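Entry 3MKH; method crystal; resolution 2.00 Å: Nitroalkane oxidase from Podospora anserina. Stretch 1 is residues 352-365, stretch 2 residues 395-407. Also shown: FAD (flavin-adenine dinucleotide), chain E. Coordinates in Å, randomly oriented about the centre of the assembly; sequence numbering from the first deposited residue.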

# COMPACT_ATOMS: atom_id res chain seq x y z
N ALA A 352 17.86 5.00 -13.83
CA ALA A 352 18.57 3.90 -13.18
C ALA A 352 18.15 3.80 -11.72
O ALA A 352 17.78 2.74 -11.25
CB ALA A 352 20.08 4.08 -13.29
N LEU A 353 18.22 4.92 -11.00
CA LEU A 353 17.74 4.99 -9.61
C LEU A 353 16.29 4.53 -9.47
O LEU A 353 15.95 3.78 -8.53
CB LEU A 353 17.87 6.42 -9.09
CG LEU A 353 19.30 6.98 -9.06
CD1 LEU A 353 19.28 8.51 -8.95
CD2 LEU A 353 20.05 6.36 -7.90
N ALA A 354 15.44 4.96 -10.39
CA ALA A 354 14.03 4.54 -10.36
C ALA A 354 13.87 3.03 -10.48
O ALA A 354 13.06 2.42 -9.74
CB ALA A 354 13.23 5.25 -11.47
N ALA A 355 14.60 2.41 -11.40
CA ALA A 355 14.47 0.97 -11.60
C ALA A 355 14.89 0.27 -10.31
O ALA A 355 14.22 -0.65 -9.86
CB ALA A 355 15.33 0.46 -12.78
N LYS A 356 16.00 0.71 -9.73
CA LYS A 356 16.50 0.11 -8.49
C LYS A 356 15.44 0.20 -7.40
O LYS A 356 15.09 -0.79 -6.77
CB LYS A 356 17.80 0.80 -8.04
CG LYS A 356 18.67 -0.00 -7.06
CD LYS A 356 18.13 -0.01 -5.62
CE LYS A 356 19.26 -0.39 -4.62
NZ LYS A 356 18.77 -0.45 -3.19
N VAL A 357 14.90 1.39 -7.18
CA VAL A 357 13.93 1.57 -6.11
C VAL A 357 12.62 0.83 -6.39
O VAL A 357 12.09 0.16 -5.51
CB VAL A 357 13.64 3.07 -5.85
CG1 VAL A 357 12.50 3.22 -4.83
CG2 VAL A 357 14.90 3.77 -5.38
N PHE A 358 12.11 0.93 -7.61
CA PHE A 358 10.82 0.30 -7.92
C PHE A 358 10.88 -1.22 -7.80
O PHE A 358 10.02 -1.84 -7.18
CB PHE A 358 10.35 0.68 -9.34
CG PHE A 358 9.05 0.01 -9.75
CD1 PHE A 358 9.05 -1.23 -10.37
CD2 PHE A 358 7.83 0.62 -9.49
CE1 PHE A 358 7.85 -1.85 -10.75
CE2 PHE A 358 6.63 0.01 -9.86
CZ PHE A 358 6.64 -1.22 -10.49
N CYS A 359 11.88 -1.82 -8.45
CA CYS A 359 11.97 -3.26 -8.59
C CYS A 359 12.38 -3.93 -7.28
O CYS A 359 11.89 -5.02 -6.97
CB CYS A 359 12.96 -3.63 -9.71
SG CYS A 359 12.47 -3.04 -11.38
N SER A 360 13.27 -3.30 -6.52
CA SER A 360 13.69 -3.90 -5.25
C SER A 360 12.49 -4.02 -4.33
O SER A 360 12.28 -5.05 -3.70
CB SER A 360 14.81 -3.08 -4.58
OG SER A 360 14.36 -1.78 -4.25
N GLU A 361 11.67 -2.98 -4.27
CA GLU A 361 10.54 -2.98 -3.35
C GLU A 361 9.40 -3.85 -3.87
O GLU A 361 8.72 -4.54 -3.10
CB GLU A 361 10.10 -1.54 -3.03
CG GLU A 361 11.15 -0.85 -2.15
CD GLU A 361 10.85 0.62 -1.85
OE1 GLU A 361 9.72 1.08 -2.09
OE2 GLU A 361 11.78 1.29 -1.35
N ALA A 362 9.22 -3.84 -5.19
CA ALA A 362 8.24 -4.72 -5.81
C ALA A 362 8.57 -6.21 -5.63
O ALA A 362 7.67 -7.03 -5.52
CB ALA A 362 8.07 -4.39 -7.29
N ALA A 363 9.85 -6.57 -5.61
CA ALA A 363 10.25 -7.95 -5.30
C ALA A 363 9.85 -8.40 -3.89
O ALA A 363 9.32 -9.52 -3.69
CB ALA A 363 11.77 -8.15 -5.53
N VAL A 364 10.10 -7.56 -2.90
CA VAL A 364 9.69 -7.88 -1.52
C VAL A 364 8.16 -8.06 -1.42
O VAL A 364 7.68 -9.05 -0.88
CB VAL A 364 10.18 -6.80 -0.52
CG1 VAL A 364 9.71 -7.12 0.90
CG2 VAL A 364 11.71 -6.66 -0.59
N LYS A 365 7.42 -7.11 -1.98
CA LYS A 365 5.95 -7.19 -2.04
C LYS A 365 5.44 -8.45 -2.78
O LYS A 365 4.49 -9.08 -2.35
CB LYS A 365 5.39 -5.90 -2.64
CG LYS A 365 3.88 -5.88 -2.96
CD LYS A 365 3.03 -6.24 -1.75
CE LYS A 365 1.56 -5.76 -1.93
NZ LYS A 365 1.00 -5.95 -3.33
N LEU A 395 17.34 -6.40 -1.46
CA LEU A 395 17.42 -5.54 -2.64
C LEU A 395 17.22 -4.05 -2.34
O LEU A 395 17.96 -3.22 -2.85
CB LEU A 395 16.47 -6.03 -3.75
CG LEU A 395 16.76 -7.46 -4.26
CD1 LEU A 395 15.77 -7.80 -5.37
CD2 LEU A 395 18.21 -7.62 -4.76
N PRO A 396 16.21 -3.71 -1.51
CA PRO A 396 16.02 -2.29 -1.20
C PRO A 396 17.16 -1.73 -0.36
O PRO A 396 17.48 -0.55 -0.50
CB PRO A 396 14.72 -2.30 -0.38
CG PRO A 396 13.99 -3.53 -0.85
CD PRO A 396 15.11 -4.53 -0.99
N ILE A 397 17.79 -2.57 0.46
CA ILE A 397 18.75 -2.10 1.46
C ILE A 397 20.21 -2.16 1.01
O ILE A 397 21.05 -1.44 1.55
CB ILE A 397 18.59 -2.82 2.83
CG1 ILE A 397 18.73 -4.34 2.68
CG2 ILE A 397 17.23 -2.50 3.45
CD1 ILE A 397 18.53 -5.09 4.02
N PHE A 398 20.52 -2.99 0.02
CA PHE A 398 21.91 -3.11 -0.40
C PHE A 398 22.14 -2.27 -1.65
O PHE A 398 21.22 -1.58 -2.12
CB PHE A 398 22.37 -4.59 -0.52
CG PHE A 398 22.13 -5.23 -1.88
CD1 PHE A 398 21.18 -4.73 -2.76
CD2 PHE A 398 22.84 -6.37 -2.24
CE1 PHE A 398 20.95 -5.34 -3.99
CE2 PHE A 398 22.62 -6.99 -3.48
CZ PHE A 398 21.68 -6.47 -4.35
N ASP A 399 23.38 -2.29 -2.13
CA ASP A 399 23.78 -1.50 -3.29
C ASP A 399 23.34 -0.04 -3.15
O ASP A 399 22.86 0.56 -4.12
CB ASP A 399 23.19 -2.12 -4.56
CG ASP A 399 24.04 -1.83 -5.78
OD1 ASP A 399 23.53 -1.18 -6.72
OD2 ASP A 399 25.22 -2.26 -5.80
N GLY A 400 23.52 0.53 -1.96
CA GLY A 400 23.00 1.84 -1.65
C GLY A 400 21.52 1.76 -1.33
O GLY A 400 20.67 1.66 -2.23
N GLY A 401 21.21 1.79 -0.04
CA GLY A 401 19.84 1.59 0.45
C GLY A 401 18.87 2.62 -0.10
O GLY A 401 19.27 3.76 -0.35
N ASN A 402 17.61 2.24 -0.28
CA ASN A 402 16.63 3.17 -0.86
C ASN A 402 16.38 4.42 0.00
O ASN A 402 16.22 5.53 -0.52
CB ASN A 402 15.30 2.48 -1.16
CG ASN A 402 15.42 1.43 -2.26
OD1 ASN A 402 14.50 0.65 -2.48
ND2 ASN A 402 16.56 1.40 -2.93
N VAL A 403 16.37 4.25 1.32
CA VAL A 403 15.93 5.34 2.21
C VAL A 403 17.03 6.37 2.45
O VAL A 403 16.78 7.57 2.46
CB VAL A 403 15.42 4.78 3.56
CG1 VAL A 403 14.99 5.91 4.51
CG2 VAL A 403 14.26 3.81 3.32
N GLY A 404 18.25 5.87 2.66
CA GLY A 404 19.37 6.71 3.02
C GLY A 404 20.18 7.21 1.85
O GLY A 404 20.89 8.21 1.97
N ILE A 405 20.09 6.52 0.71
CA ILE A 405 20.97 6.83 -0.42
C ILE A 405 20.22 7.08 -1.72
O ILE A 405 20.18 8.22 -2.22
CB ILE A 405 22.04 5.73 -0.61
CG1 ILE A 405 22.86 5.60 0.68
CG2 ILE A 405 22.92 6.04 -1.84
CD1 ILE A 405 24.14 4.81 0.53
N ARG A 406 19.62 6.03 -2.28
CA ARG A 406 18.94 6.16 -3.57
C ARG A 406 17.90 7.31 -3.60
O ARG A 406 17.91 8.13 -4.52
CB ARG A 406 18.34 4.82 -4.04
CG ARG A 406 19.34 3.66 -4.12
CD ARG A 406 20.66 4.04 -4.81
NE ARG A 406 21.35 2.83 -5.29
CZ ARG A 406 22.15 2.78 -6.36
NH1 ARG A 406 22.38 3.88 -7.08
NH2 ARG A 406 22.70 1.63 -6.72
N ARG A 407 17.01 7.39 -2.61
CA ARG A 407 16.03 8.49 -2.62
C ARG A 407 16.67 9.88 -2.40
O ARG A 407 16.13 10.88 -2.87
CB ARG A 407 14.87 8.25 -1.65
CG ARG A 407 13.94 7.10 -2.05
CD ARG A 407 12.65 7.07 -1.18
NE ARG A 407 11.74 6.03 -1.66
CZ ARG A 407 11.75 4.77 -1.22
NH1 ARG A 407 12.59 4.40 -0.26
NH2 ARG A 407 10.90 3.90 -1.73
PA FAD E . 23.66 3.19 6.00
O1A FAD E . 24.65 4.27 6.14
O2A FAD E . 23.91 1.91 6.66
O5B FAD E . 22.24 3.75 6.48
C5B FAD E . 21.32 2.92 7.19
C4B FAD E . 19.91 3.53 7.29
O4B FAD E . 19.98 4.75 8.04
C3B FAD E . 19.37 3.93 5.91
O3B FAD E . 18.66 2.84 5.34
C2B FAD E . 18.41 5.06 6.25
O2B FAD E . 17.14 4.52 6.61
C1B FAD E . 19.06 5.72 7.47
N9A FAD E . 19.80 6.93 7.02
C8A FAD E . 21.11 7.13 7.13
N7A FAD E . 21.42 8.31 6.62
C5A FAD E . 20.30 8.87 6.18
C6A FAD E . 20.00 10.08 5.56
N6A FAD E . 20.96 10.96 5.30
N1A FAD E . 18.74 10.35 5.24
C2A FAD E . 17.77 9.48 5.50
N3A FAD E . 18.02 8.32 6.09
C4A FAD E . 19.27 7.99 6.43
N1 FAD E . 29.05 -2.72 -0.08
C2 FAD E . 30.18 -2.47 -0.85
O2 FAD E . 30.89 -1.51 -0.59
N3 FAD E . 30.49 -3.31 -1.91
C4 FAD E . 29.69 -4.41 -2.21
O4 FAD E . 29.98 -5.15 -3.15
C4X FAD E . 28.56 -4.66 -1.43
N5 FAD E . 27.73 -5.74 -1.71
C5X FAD E . 26.82 -6.17 -0.73
C6 FAD E . 26.22 -7.42 -0.81
C7 FAD E . 25.33 -7.83 0.18
C7M FAD E . 24.67 -9.21 0.11
C8 FAD E . 25.03 -6.98 1.23
C8M FAD E . 24.05 -7.42 2.32
C9 FAD E . 25.62 -5.73 1.30
C9A FAD E . 26.52 -5.32 0.33
N10 FAD E . 27.12 -4.07 0.40
C10 FAD E . 28.25 -3.81 -0.37
C1' FAD E . 26.57 -3.00 1.27
C2' FAD E . 25.47 -2.22 0.54
O2' FAD E . 26.02 -1.55 -0.59
C3' FAD E . 24.75 -1.21 1.45
O3' FAD E . 23.63 -0.70 0.75
C4' FAD E . 25.63 -0.02 1.87
O4' FAD E . 26.48 -0.39 2.96
C5' FAD E . 24.76 1.16 2.31
O5' FAD E . 23.83 0.78 3.32
P FAD E . 22.63 1.74 3.74
O1P FAD E . 22.01 2.26 2.51
O2P FAD E . 21.79 1.05 4.72
O3P FAD E . 23.43 2.96 4.43
O HOH W 1 12.62 1.61 0.99

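The buried side chain of Lys 356 is the polar centre of this contact. Its CA-to-CB bond points toward the second stretch, and the side chain is extended beyond chi2 (chi3 and chi4 both t). Lys 356 NZ donates hydrogen bonds to three backbone carbonyls: Leu 395 O at 2.9 Å, Phe 398 O at 2.9 Å and Gly 400 O at 3.0 Å. One ammonium group thus gathers the turn between residues 395 and 400. Lys 356 NZ also lies 3.0 Å from Pro 396 O, but the angle is too poor for a hydrogen bond. That carbonyl instead accepts from the backbone, with Asn 402 N 2.8 Å from Pro 396 O.

Further along, Arg 407 and Glu 361 form a salt bridge, with Arg 407 NH2 donating to Glu 361 OE2 at 2.8 Å. The CA-to-CB bond of Arg 407 points away from the first helix, yet its long side chain brings the guanidinium back. Water 1 supports the pair. The oxygen of water 1 donates to Glu 361 OE2 at 2.5 Å and accepts from Arg 407 NH1 at 3.1 Å. Val 357 CG1 packs over one face of the same guanidinium, 3.6 Å from Arg 407 NH2.

The Asn 402 side chain sits as a knob among Lys 356, Val 357, Ser 360 and Glu 361. Its amide is probably turned over in the model, so its polar partners are left open.

Packing closes the rest. Ser 360 CB lies 3.5 Å from Leu 395 CB, where the backbones come close, while Ser 360 OG turns back to donate to Lys 356 O at 2.8 Å. Ala 363 CB meets Leu 395 CD1 at 4.0 Å, and Val 364 CG2 meets Pro 396 CG at 3.9 Å. Towards residue 353, Leu 353 CD2 approaches Arg 406 NH1 at 3.5 Å. The two main helices run roughly antiparallel, at 156°.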